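Local coordinates for protein argininosuccinate lyase (Chelativorans sp., PDB 6RXA) that probably catalyses reversible C-N bond cleavage releasing fumarate, as an EDDS lyase of the aspartase/fumarase superfamily, here as an engineered variant, at residues Ser365-Leu370 with Ala433-Asn439; Glu387-Val392 with Ala414-Gln418; Ser44-Arg48 with Leu72-Asp76; Cys196-Ala200 with Arg212-Ser216; Thr131-Ile136 with Leu183-Arg187. The protein carries 2 engineered substitutions. One frame throughout, in Å; residues are numbered along the deposited sequence.

Contact 1 of 5, residues Ser365-Leu370 with Ala433-Asn439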
# COMPACT_ATOMS: atom_id res chain seq x y z
N SER A 365 -37.44 5.33 9.34
CA SER A 365 -36.95 4.01 8.96
C SER A 365 -38.06 2.99 8.75
O SER A 365 -37.81 1.92 8.18
CB SER A 365 -35.94 3.52 9.99
OG SER A 365 -36.59 3.10 11.17
N THR A 366 -39.28 3.27 9.22
CA THR A 366 -40.41 2.36 9.02
C THR A 366 -41.08 2.52 7.66
O THR A 366 -42.09 1.85 7.41
CB THR A 366 -41.44 2.58 10.14
OG1 THR A 366 -41.80 3.97 10.17
CG2 THR A 366 -40.84 2.18 11.49
N MET A 367 -40.56 3.35 6.76
CA MET A 367 -41.28 3.61 5.52
C MET A 367 -41.29 2.41 4.57
O MET A 367 -42.21 2.29 3.75
CB MET A 367 -40.73 4.85 4.82
CG MET A 367 -40.99 6.14 5.56
SD MET A 367 -42.74 6.49 5.79
CE MET A 367 -42.90 6.27 7.56
N THR A 368 -40.28 1.53 4.64
CA THR A 368 -40.33 0.34 3.79
C THR A 368 -41.54 -0.51 4.14
O THR A 368 -42.27 -0.97 3.25
CB THR A 368 -39.07 -0.51 3.93
OG1 THR A 368 -37.93 0.22 3.49
CG2 THR A 368 -39.21 -1.76 3.05
N ASP A 369 -41.79 -0.71 5.43
CA ASP A 369 -42.95 -1.51 5.81
C ASP A 369 -44.26 -0.86 5.36
O ASP A 369 -45.20 -1.55 4.97
CB ASP A 369 -42.97 -1.80 7.30
CG ASP A 369 -42.17 -3.05 7.63
OD1 ASP A 369 -41.33 -3.43 6.78
OD2 ASP A 369 -42.40 -3.65 8.70
N LEU A 370 -44.34 0.48 5.40
CA LEU A 370 -45.52 1.14 4.86
C LEU A 370 -45.68 0.85 3.36
O LEU A 370 -46.79 0.58 2.88
CB LEU A 370 -45.46 2.64 5.14
CG LEU A 370 -46.69 3.49 4.81
CD1 LEU A 370 -47.87 3.06 5.68
CD2 LEU A 370 -46.41 4.97 4.99
N ALA A 433 -47.97 -0.76 10.27
CA ALA A 433 -46.79 -0.67 9.42
C ALA A 433 -45.74 0.26 10.01
O ALA A 433 -44.54 0.05 9.79
CB ALA A 433 -47.20 -0.18 8.02
N LEU A 434 -46.16 1.26 10.77
CA LEU A 434 -45.26 2.27 11.32
C LEU A 434 -44.74 1.93 12.71
O LEU A 434 -43.95 2.69 13.27
CB LEU A 434 -45.95 3.63 11.37
CG LEU A 434 -46.43 4.21 10.05
CD1 LEU A 434 -47.23 5.49 10.31
CD2 LEU A 434 -45.28 4.49 9.11
N ASP A 435 -45.17 0.82 13.28
CA ASP A 435 -44.73 0.42 14.61
C ASP A 435 -43.35 -0.22 14.45
O ASP A 435 -43.24 -1.28 13.82
CB ASP A 435 -45.73 -0.59 15.17
CG ASP A 435 -45.36 -1.08 16.56
OD1 ASP A 435 -44.16 -1.13 16.90
OD2 ASP A 435 -46.29 -1.46 17.31
N PRO A 436 -42.28 0.37 14.99
CA PRO A 436 -40.94 -0.17 14.70
C PRO A 436 -40.72 -1.56 15.27
O PRO A 436 -39.92 -2.32 14.71
CB PRO A 436 -39.99 0.86 15.33
CG PRO A 436 -40.80 1.52 16.39
CD PRO A 436 -42.22 1.53 15.90
N TRP A 437 -41.38 -1.91 16.38
CA TRP A 437 -41.23 -3.26 16.90
C TRP A 437 -41.90 -4.27 15.97
O TRP A 437 -41.37 -5.36 15.75
CB TRP A 437 -41.80 -3.37 18.31
CG TRP A 437 -41.56 -4.72 18.92
CD1 TRP A 437 -42.50 -5.60 19.39
CD2 TRP A 437 -40.29 -5.36 19.11
NE1 TRP A 437 -41.89 -6.75 19.86
CE2 TRP A 437 -40.53 -6.62 19.70
CE3 TRP A 437 -38.97 -4.99 18.84
CZ2 TRP A 437 -39.51 -7.50 20.02
CZ3 TRP A 437 -37.95 -5.87 19.16
CH2 TRP A 437 -38.23 -7.11 19.74
N GLN A 438 -43.06 -3.90 15.40
CA GLN A 438 -43.67 -4.77 14.38
C GLN A 438 -42.79 -4.88 13.14
O GLN A 438 -42.79 -5.93 12.48
CB GLN A 438 -45.08 -4.31 14.02
CG GLN A 438 -46.06 -4.37 15.17
CD GLN A 438 -46.20 -5.76 15.77
OE1 GLN A 438 -46.38 -6.74 15.05
NE2 GLN A 438 -46.10 -5.85 17.08
N ASN A 439 -42.03 -3.83 12.80
CA ASN A 439 -41.08 -3.95 11.69
C ASN A 439 -40.07 -5.05 11.99
O ASN A 439 -39.68 -5.81 11.10
CB ASN A 439 -40.32 -2.64 11.46
CG ASN A 439 -41.08 -1.64 10.62
OD1 ASN A 439 -40.56 -1.15 9.62
ND2 ASN A 439 -42.28 -1.31 11.04
O HOH W 1 -39.34 -0.30 7.25
O HOH W 2 -42.85 4.95 12.45
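In the helical C-terminal domain of this aspartase/fumarase-type lyase, the start of helix 367-378 meets the junction between helices 427-434 and 436-442, with Thr366 and Asp369 facing Leu434 and Asn439. Asp435 is the N-cap of the second of those helices, its OD1 taking weak bonds from Trp437 N and Gln438 N. Asn439 reaches back over the junction: ND2 donates to Ala433 O at 2.9 Å and to Asp435 O, in both cases from above the carbonyl plane. Its amide stacks on the carboxylate of Asp369 with the planes 22° apart, Asp369 OD2 lying 3.1 Å from Asn439 CG. The carboxylate has its main partners outside the two segments, in salt bridges to Arg442 and Arg443. With an alanine here in place of Asn439, the carbonyls of Ala433 and Asp435 would probably lose this shared side-chain donor, and the Asp369 carboxylate its stacked amide. Thr366 turns CG2 beside its backbone N (OG1 at chi1 55°), which sets the methyl 3.6 Å from Leu434 O and close to Pro436. Apolar contact continues at Met367 CE, tight against Leu434 CD2 at 3.4 Å, and at Leu370 on Ala433 CB. Two waters finish the seam. One donates to Ser365 O and Asn439 OD1 while accepting from Asp369 N; the other accepts from Thr366 OG1 at 2.7 Å and donates to Leu434 O at 2.6 Å.

Contact 2 of 5, residues Glu387-Val392 with Ala414-Gln418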
# COMPACT_ATOMS: atom_id res chain seq x y z
N GLU A 387 -43.09 5.46 -4.74
CA GLU A 387 -43.25 6.88 -5.05
C GLU A 387 -44.29 7.53 -4.14
O GLU A 387 -44.12 8.69 -3.74
CB GLU A 387 -43.66 7.04 -6.52
CG GLU A 387 -43.41 8.43 -7.10
CD GLU A 387 -41.93 8.81 -7.14
OE1 GLU A 387 -41.61 9.97 -6.79
OE2 GLU A 387 -41.10 7.97 -7.52
N ILE A 388 -45.37 6.82 -3.82
CA ILE A 388 -46.36 7.36 -2.90
C ILE A 388 -45.74 7.60 -1.53
O ILE A 388 -45.90 8.67 -0.92
CB ILE A 388 -47.57 6.42 -2.78
CG1 ILE A 388 -48.35 6.35 -4.10
CG2 ILE A 388 -48.48 6.91 -1.65
CD1 ILE A 388 -49.41 5.26 -4.11
N VAL A 389 -45.02 6.60 -1.02
CA VAL A 389 -44.46 6.74 0.32
C VAL A 389 -43.35 7.78 0.37
O VAL A 389 -43.20 8.49 1.36
CB VAL A 389 -44.03 5.37 0.87
CG1 VAL A 389 -43.34 5.54 2.23
CG2 VAL A 389 -45.25 4.44 0.98
N ALA A 390 -42.56 7.92 -0.69
CA ALA A 390 -41.59 9.01 -0.69
C ALA A 390 -42.29 10.36 -0.53
O ALA A 390 -41.78 11.25 0.17
CB ALA A 390 -40.75 8.98 -1.97
N HIS A 391 -43.45 10.53 -1.18
CA HIS A 391 -44.21 11.77 -1.04
C HIS A 391 -44.71 11.93 0.39
O HIS A 391 -44.71 13.04 0.93
CB HIS A 391 -45.38 11.77 -2.03
CG HIS A 391 -46.09 13.09 -2.14
ND1 HIS A 391 -45.99 13.89 -3.26
CD2 HIS A 391 -46.93 13.73 -1.29
CE1 HIS A 391 -46.72 14.98 -3.08
NE2 HIS A 391 -47.30 14.90 -1.90
N VAL A 392 -45.12 10.84 1.02
CA VAL A 392 -45.50 10.90 2.43
C VAL A 392 -44.35 11.48 3.24
O VAL A 392 -44.53 12.39 4.06
CB VAL A 392 -45.92 9.52 2.95
CG1 VAL A 392 -46.06 9.56 4.47
CG2 VAL A 392 -47.23 9.07 2.28
N ALA A 414 -51.01 11.90 -0.14
CA ALA A 414 -49.86 11.58 -0.96
C ALA A 414 -50.26 10.71 -2.15
O ALA A 414 -49.78 10.92 -3.27
CB ALA A 414 -48.82 10.84 -0.12
N ALA A 415 -51.13 9.73 -1.92
CA ALA A 415 -51.60 8.91 -3.02
C ALA A 415 -52.31 9.77 -4.05
O ALA A 415 -52.10 9.61 -5.25
CB ALA A 415 -52.53 7.81 -2.49
N VAL A 416 -53.12 10.73 -3.58
CA VAL A 416 -53.85 11.61 -4.50
C VAL A 416 -52.88 12.53 -5.23
O VAL A 416 -52.94 12.67 -6.46
CB VAL A 416 -54.93 12.40 -3.74
CG1 VAL A 416 -55.46 13.56 -4.58
CG2 VAL A 416 -56.08 11.47 -3.34
N ALA A 417 -51.96 13.16 -4.49
CA ALA A 417 -51.02 14.10 -5.10
C ALA A 417 -50.15 13.42 -6.14
O ALA A 417 -49.80 14.03 -7.15
CB ALA A 417 -50.15 14.73 -4.02
N GLN A 418 -49.79 12.16 -5.91
CA GLN A 418 -48.86 11.46 -6.77
C GLN A 418 -49.55 10.60 -7.82
O GLN A 418 -48.91 10.20 -8.80
CB GLN A 418 -47.95 10.57 -5.92
CG GLN A 418 -46.58 10.33 -6.51
CD GLN A 418 -45.79 11.60 -6.70
OE1 GLN A 418 -45.85 12.52 -5.88
NE2 GLN A 418 -45.05 11.67 -7.80
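His391 lays its ring against helix 408-419, where it touches Ala414, Ala417 and Gln418. The one hydrogen bond between the two segments runs from His391 ND1 to Gln418 OE1, 3.0 Å long. Seen from the amide, the donor lies in the carbonyl plane; seen from the imidazole, the oxygen is 33° out of the ring plane, and the N-H...O angle of 133° shows a bent bond. Elsewhere the ring packs on methyls: CD2 comes to 3.6 Å from Ala414 CB, and NE2 to the same distance from Ala417 CB. Ala414 O lies over one face of the ring. With CG anti to the backbone N, the imidazole swings out across the gap to the other helix. Gln418 bends at chi2, which folds its amide back toward His391 and carries CG and NE2 obliquely across Glu387 CG, with Gln418 NE2 3.7 Å from that atom. The Glu387 carboxylate is engaged elsewhere, OE1 accepting from Gly12 N of the second subunit. Beside this polar pair the packing is apolar and close. Val392 CG2 presses on Ala414 CB at 3.4 Å, while Ile388 CG2 sits 4.2 Å from the methyls of Ala414 and Ala415. The small alanines are consistent with the close approach of the two axes, 8.6 Å, their directions 115° apart. Helix 382-399 is thus held between two others: helix 408-419 lies across it here, and through Val389 it packs against Met367, Thr371 and Leu374 of helix 367-378.

Contact 3 of 5, residues Ser44-Arg48 with Leu72-Asp76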
# COMPACT_ATOMS: atom_id res chain seq x y z
N SER A 44 16.81 -21.11 20.19
CA SER A 44 17.45 -21.96 21.20
C SER A 44 16.79 -23.33 21.28
O SER A 44 17.47 -24.34 21.48
CB SER A 44 17.42 -21.26 22.57
OG SER A 44 18.40 -20.24 22.63
N GLN A 45 15.46 -23.38 21.13
CA GLN A 45 14.78 -24.66 21.06
C GLN A 45 15.19 -25.43 19.81
O GLN A 45 15.39 -26.65 19.86
CB GLN A 45 13.27 -24.44 21.07
CG GLN A 45 12.75 -23.98 22.42
CD GLN A 45 12.99 -24.99 23.52
OE1 GLN A 45 12.38 -26.06 23.54
NE2 GLN A 45 13.89 -24.66 24.45
N ILE A 46 15.35 -24.73 18.69
CA ILE A 46 15.79 -25.38 17.45
C ILE A 46 17.17 -26.01 17.63
O ILE A 46 17.42 -27.12 17.17
CB ILE A 46 15.73 -24.39 16.28
CG1 ILE A 46 14.27 -24.06 15.97
CG2 ILE A 46 16.49 -24.94 15.08
CD1 ILE A 46 14.11 -22.84 15.06
N HIS A 47 18.09 -25.30 18.30
CA HIS A 47 19.41 -25.89 18.51
C HIS A 47 19.29 -27.22 19.25
O HIS A 47 19.97 -28.20 18.91
CB HIS A 47 20.30 -24.96 19.34
CG HIS A 47 20.52 -23.62 18.72
ND1 HIS A 47 20.55 -23.41 17.36
CD2 HIS A 47 20.69 -22.40 19.29
CE1 HIS A 47 20.74 -22.13 17.12
NE2 HIS A 47 20.82 -21.49 18.27
N ARG A 48 18.44 -27.26 20.27
CA ARG A 48 18.27 -28.49 21.04
C ARG A 48 17.66 -29.59 20.18
O ARG A 48 18.13 -30.73 20.19
CB ARG A 48 17.41 -28.20 22.26
CG ARG A 48 18.12 -27.35 23.31
CD ARG A 48 17.21 -27.01 24.47
NE ARG A 48 17.96 -26.37 25.55
CZ ARG A 48 18.34 -25.09 25.54
NH1 ARG A 48 18.05 -24.31 24.51
NH2 ARG A 48 19.01 -24.59 26.56
N LEU A 72 24.38 -25.06 25.71
CA LEU A 72 23.27 -24.22 25.26
C LEU A 72 22.57 -23.56 26.44
O LEU A 72 22.22 -22.38 26.39
CB LEU A 72 22.26 -25.03 24.44
CG LEU A 72 22.75 -25.64 23.14
CD1 LEU A 72 21.63 -26.51 22.56
CD2 LEU A 72 23.17 -24.58 22.15
N ALA A 73 22.37 -24.31 27.53
CA ALA A 73 21.74 -23.73 28.71
C ALA A 73 22.58 -22.60 29.27
O ALA A 73 22.05 -21.56 29.68
CB ALA A 73 21.53 -24.82 29.76
N GLN A 74 23.91 -22.76 29.28
CA GLN A 74 24.77 -21.70 29.79
C GLN A 74 24.72 -20.46 28.90
O GLN A 74 24.63 -19.34 29.40
CB GLN A 74 26.21 -22.21 29.92
CG GLN A 74 26.39 -23.37 30.88
CD GLN A 74 27.82 -23.90 30.87
OE1 GLN A 74 28.75 -23.21 31.27
NE2 GLN A 74 28.00 -25.13 30.38
N VAL A 75 24.78 -20.64 27.57
CA VAL A 75 24.78 -19.47 26.69
C VAL A 75 23.41 -18.79 26.70
O VAL A 75 23.32 -17.56 26.65
CB VAL A 75 25.25 -19.83 25.28
CG1 VAL A 75 25.29 -18.60 24.41
CG2 VAL A 75 26.64 -20.46 25.33
N ASP A 76 22.33 -19.57 26.79
CA ASP A 76 21.01 -18.98 26.93
C ASP A 76 20.96 -18.04 28.13
O ASP A 76 20.38 -16.95 28.05
CB ASP A 76 19.95 -20.08 27.07
CG ASP A 76 19.66 -20.82 25.77
OD1 ASP A 76 20.16 -20.43 24.69
OD2 ASP A 76 18.93 -21.83 25.84
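Asp76 OD2 is gripped by two nitrogens of Arg48, NH1 and NH2, each at 2.9 Å, in an end-on salt bridge made to a single oxygen. Both bonds keep the oxygen near the guanidinium plane, but the carboxylate is turned 40° against it: NH1 comes in on the syn lone pair, whereas NH2 meets OD2 from above the carboxylate plane. The other oxygen, OD1, receives Ser44 OG at 2.7 Å, again from above the plane, and it also bonds Tyr91 OH. Four donors therefore fix the rotation of the carboxylate and would be expected to favour its charged form. Arg48 reaches this place by running extended from CG to NE, alongside Leu72 and in the opposite direction; Leu72 CB lies over one face of the guanidinium, offset from its centre. NH1 also makes a weak bond back to Ser44 O, one turn earlier in its own helix. Next to the salt bridge, Leu72 CD1 touches Arg48 CG at 3.7 Å and His47 CB at 3.8 Å. The His47 ring goes on to Tyr91, and His47 ND1 is hydrogen-bonded to Arg110 NH1. Helices 35-56 and 62-79 run antiparallel here, at 171° with axes 11.1 Å apart, so the arrangement is that of a helical hairpin clamped by a salt bridge, the side chain of His47 about 8 Å from that of Arg112, a fumarate-binding residue.

Contact 4 of 5, residues Cys196-Ala200 with Arg212-Ser216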
# COMPACT_ATOMS: atom_id res chain seq x y z
N CYS A 196 7.60 -27.43 8.95
CA CYS A 196 9.00 -27.28 9.35
C CYS A 196 9.93 -27.23 8.13
O CYS A 196 9.94 -28.20 7.35
CB CYS A 196 9.40 -28.44 10.23
SG CYS A 196 11.03 -28.19 10.95
N PRO A 197 10.72 -26.19 7.96
CA PRO A 197 11.69 -26.13 6.85
C PRO A 197 13.08 -26.65 7.20
O PRO A 197 13.95 -26.66 6.33
CB PRO A 197 11.75 -24.63 6.55
CG PRO A 197 11.64 -24.01 7.92
CD PRO A 197 10.65 -24.89 8.68
N LEU A 198 13.31 -27.07 8.44
CA LEU A 198 14.63 -27.54 8.82
C LEU A 198 15.01 -28.78 8.02
O LEU A 198 14.19 -29.67 7.78
CB LEU A 198 14.64 -27.84 10.32
CG LEU A 198 14.60 -26.54 11.13
CD1 LEU A 198 14.23 -26.83 12.56
CD2 LEU A 198 15.94 -25.80 11.05
N GLY A 199 16.28 -28.83 7.63
CA GLY A 199 16.78 -29.84 6.71
C GLY A 199 17.03 -29.29 5.33
O GLY A 199 17.75 -29.92 4.54
N ALA A 200 16.46 -28.12 5.01
CA ALA A 200 16.81 -27.44 3.78
C ALA A 200 18.23 -26.89 3.81
O ALA A 200 18.82 -26.64 2.76
CB ALA A 200 15.84 -26.28 3.55
N ARG A 212 14.44 -35.42 8.89
CA ARG A 212 13.71 -34.16 8.94
C ARG A 212 12.41 -34.29 9.71
O ARG A 212 11.96 -33.32 10.34
CB ARG A 212 13.46 -33.66 7.52
CG ARG A 212 14.73 -33.36 6.73
CD ARG A 212 14.39 -32.63 5.41
NE ARG A 212 13.66 -31.41 5.69
CZ ARG A 212 12.81 -30.81 4.85
NH1 ARG A 212 12.60 -31.31 3.63
NH2 ARG A 212 12.18 -29.71 5.24
N ASP A 213 11.79 -35.46 9.67
CA ASP A 213 10.54 -35.67 10.40
C ASP A 213 10.76 -35.63 11.91
O ASP A 213 9.87 -35.18 12.64
CB ASP A 213 9.92 -37.01 9.99
CG ASP A 213 9.38 -37.00 8.57
OD1 ASP A 213 8.80 -35.97 8.16
OD2 ASP A 213 9.53 -38.02 7.87
N ARG A 214 11.91 -36.08 12.40
CA ARG A 214 12.16 -36.06 13.84
C ARG A 214 12.32 -34.63 14.34
O ARG A 214 11.74 -34.24 15.36
CB ARG A 214 13.39 -36.89 14.18
CG ARG A 214 13.90 -36.72 15.63
CD ARG A 214 12.98 -37.33 16.70
NE ARG A 214 12.52 -38.66 16.30
CZ ARG A 214 11.24 -39.02 16.25
NH1 ARG A 214 10.93 -40.24 15.85
NH2 ARG A 214 10.27 -38.18 16.61
N THR A 215 13.14 -33.83 13.65
CA THR A 215 13.33 -32.45 14.09
C THR A 215 11.99 -31.72 14.10
O THR A 215 11.68 -30.97 15.04
CB THR A 215 14.30 -31.74 13.15
OG1 THR A 215 15.36 -32.65 12.80
CG2 THR A 215 14.90 -30.53 13.82
N SER A 216 11.19 -31.95 13.06
CA SER A 216 9.87 -31.35 12.95
C SER A 216 8.98 -31.74 14.12
O SER A 216 8.37 -30.88 14.75
CB SER A 216 9.25 -31.79 11.62
OG SER A 216 7.96 -31.27 11.44
O HOH W 3 12.96 -30.77 9.97
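Arg212 packs tightly over the type II turn of Pro197 to Ala200, and its NE donates to Leu198 O at 2.8 Å in a fairly straight bond of 158°. NH2 adds a weak bond to the same oxygen, which lies near the guanidinium plane. The side chain bends at chi3 (57°), bringing Arg212 NE to 3.6 Å from Gly199 CA; a CB there would clash with NE. The outer nitrogens go on to Val225 O and Val226 O, and NH1 also to Lys446 O of the third subunit. A leucine in its place would probably deprive these carbonyls of the guanidinium donors and hold the turn less firmly to the helix. Close packing is found again where Cys196 CB sits 3.4 Å from Ser216 OG. The other part of the interface is looser and wetter: a water donates to Leu198 O at 2.7 Å and to Arg212 O at 2.8 Å, bridging the two backbones, and Leu198 CD1 only grazes Thr215 CG2 at 4.0 Å. The turn is wedged between helix 212-218 and helix 112-147, on which Pro197 and Leu198 rest, while Leu198 also reaches Ile46 of helix 35-56 and Ala200 meets helix 228-233.

Contact 5 of 5, residues Thr131-Ile136 with Leu183-Arg187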
# COMPACT_ATOMS: atom_id res chain seq x y z
N THR A 131 -3.34 -14.78 18.85
CA THR A 131 -4.32 -13.99 18.12
C THR A 131 -5.66 -14.70 18.05
O THR A 131 -6.71 -14.08 18.28
CB THR A 131 -3.77 -13.71 16.72
OG1 THR A 131 -2.60 -12.90 16.79
CG2 THR A 131 -4.79 -13.00 15.86
N ILE A 132 -5.66 -16.00 17.75
CA ILE A 132 -6.90 -16.77 17.73
C ILE A 132 -7.59 -16.72 19.08
O ILE A 132 -8.81 -16.56 19.17
CB ILE A 132 -6.63 -18.21 17.24
CG1 ILE A 132 -6.29 -18.16 15.74
CG2 ILE A 132 -7.83 -19.11 17.48
CD1 ILE A 132 -5.71 -19.44 15.17
N GLU A 133 -6.82 -16.85 20.17
CA GLU A 133 -7.42 -16.74 21.50
C GLU A 133 -8.07 -15.38 21.70
O GLU A 133 -9.19 -15.29 22.23
CB GLU A 133 -6.35 -17.01 22.55
CG GLU A 133 -6.85 -16.97 23.97
CD GLU A 133 -5.76 -17.26 24.97
OE1 GLU A 133 -4.66 -16.69 24.84
OE2 GLU A 133 -5.99 -18.08 25.88
N ALA A 134 -7.40 -14.30 21.29
CA ALA A 134 -7.96 -12.96 21.45
C ALA A 134 -9.20 -12.77 20.59
O ALA A 134 -10.19 -12.17 21.04
CB ALA A 134 -6.90 -11.90 21.13
N VAL A 135 -9.18 -13.28 19.35
CA VAL A 135 -10.34 -13.16 18.47
C VAL A 135 -11.52 -13.96 19.00
O VAL A 135 -12.67 -13.52 18.91
CB VAL A 135 -9.98 -13.53 17.02
CG1 VAL A 135 -11.21 -13.52 16.12
CG2 VAL A 135 -8.93 -12.57 16.49
N ILE A 136 -11.26 -15.14 19.59
CA ILE A 136 -12.33 -15.89 20.23
C ILE A 136 -12.93 -15.09 21.39
O ILE A 136 -14.15 -15.01 21.55
CB ILE A 136 -11.82 -17.27 20.69
CG1 ILE A 136 -11.57 -18.18 19.49
CG2 ILE A 136 -12.82 -17.91 21.67
CD1 ILE A 136 -10.88 -19.49 19.87
N LEU A 183 -11.77 -16.23 11.82
CA LEU A 183 -11.19 -17.37 12.51
C LEU A 183 -10.85 -18.49 11.52
O LEU A 183 -9.80 -19.12 11.64
CB LEU A 183 -12.13 -17.86 13.62
CG LEU A 183 -12.11 -16.96 14.87
CD1 LEU A 183 -13.31 -17.24 15.74
CD2 LEU A 183 -10.82 -17.13 15.69
N ASP A 184 -11.71 -18.72 10.53
CA ASP A 184 -11.36 -19.66 9.47
C ASP A 184 -10.08 -19.21 8.75
O ASP A 184 -9.19 -20.02 8.49
CB ASP A 184 -12.50 -19.80 8.47
CG ASP A 184 -13.63 -20.68 8.97
OD1 ASP A 184 -13.41 -21.58 9.82
OD2 ASP A 184 -14.77 -20.48 8.47
N ARG A 185 -9.98 -17.91 8.41
CA ARG A 185 -8.78 -17.45 7.71
C ARG A 185 -7.53 -17.74 8.53
O ARG A 185 -6.50 -18.17 7.99
CB ARG A 185 -8.84 -15.94 7.43
CG ARG A 185 -9.80 -15.50 6.35
CD ARG A 185 -9.71 -13.94 6.10
NE ARG A 185 -10.66 -13.69 5.04
CZ ARG A 185 -11.91 -13.32 5.20
NH1 ARG A 185 -12.39 -12.97 6.40
NH2 ARG A 185 -12.69 -13.26 4.15
N TYR A 186 -7.59 -17.48 9.84
CA TYR A 186 -6.43 -17.69 10.69
C TYR A 186 -6.10 -19.18 10.86
O TYR A 186 -4.93 -19.54 10.87
CB TYR A 186 -6.67 -17.05 12.06
CG TYR A 186 -6.38 -15.58 12.17
CD1 TYR A 186 -5.11 -15.07 11.87
CD2 TYR A 186 -7.34 -14.69 12.63
CE1 TYR A 186 -4.83 -13.72 12.01
CE2 TYR A 186 -7.07 -13.34 12.78
CZ TYR A 186 -5.82 -12.87 12.46
OH TYR A 186 -5.56 -11.52 12.62
N ARG A 187 -7.11 -20.05 11.03
CA ARG A 187 -6.82 -21.48 11.14
C ARG A 187 -6.27 -22.05 9.83
O ARG A 187 -5.39 -22.92 9.84
CB ARG A 187 -8.07 -22.24 11.56
CG ARG A 187 -8.51 -21.99 13.00
CD ARG A 187 -9.71 -22.86 13.39
NE ARG A 187 -10.93 -22.46 12.70
CZ ARG A 187 -11.95 -21.82 13.27
NH1 ARG A 187 -11.94 -21.50 14.57
NH2 ARG A 187 -13.01 -21.51 12.54
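Thr131 holds CG2 anti to its own backbone nitrogen, and this points the methyl at the ring of Tyr186. From the other helix, chi1 of -84° places Tyr186 CG beside its backbone N, which directs the ring toward Thr131. The result is a CH-pi contact: Thr131 CG2 stands 4.0 Å from the ring centroid, 27° off the normal, and is displaced toward the hydroxyl end, being 3.6 Å from Tyr186 CZ. The hydroxyls of the pair look elsewhere, Thr131 OG1 bonding Gln127 O in its own helix and Tyr186 OH bonding Asn245 OD1. Leu183 provides the other half of the interface. Its CD2 methyl is inserted among three side chains of the facing helix, nearest to Val135 CG1 at 3.7 Å and also touching Ile132 CG2 and Ile136 CG1, both at 4.0 Å. Ile132 bridges the two halves, for its CG1 slides past Tyr186 CB at 3.9 Å. At the margin, Arg187 lends only its CG to Ile132 CD1; its guanidinium pairs with Asp184 one turn back and with Asp468. Tyr186 and Val135 both lean on Phe248 of helix 236-262, while Ile132 and Arg187 meet Trp471 of helix 451-500. The two segments run antiparallel at 168°, with axes 10.6 Å apart, a separation consistent with the branched and aromatic side chains between them. Long, nearly antiparallel helices of this kind form the central helical bundle of the aspartase/fumarase superfamily, around which the tetramer is built.

Overall arrangement
Contact 5 lies nearest the middle, its centre about 6 Å from that of the chain, and is buried, held chiefly by apolar packing and a CH-pi contact, without a hydrogen bond between its segments. Contacts 1 and 2 share the far C-terminal end: contact 2 is nested within the loop closed by contact 1, their centres are about 17 Å apart, and Met367 and Leu370 pack on Val389 between them. Contact 1 is buried and uses amide, carboxylate and waters, whereas contact 2 has an exposed glutamine at its margin. Contacts 3 and 4 occupy the opposite end, touching through Ile46 and Leu198. Both depend on an arginine, bonded to a carboxylate in the partly exposed contact 3 and to backbone carbonyls in the buried contact 4.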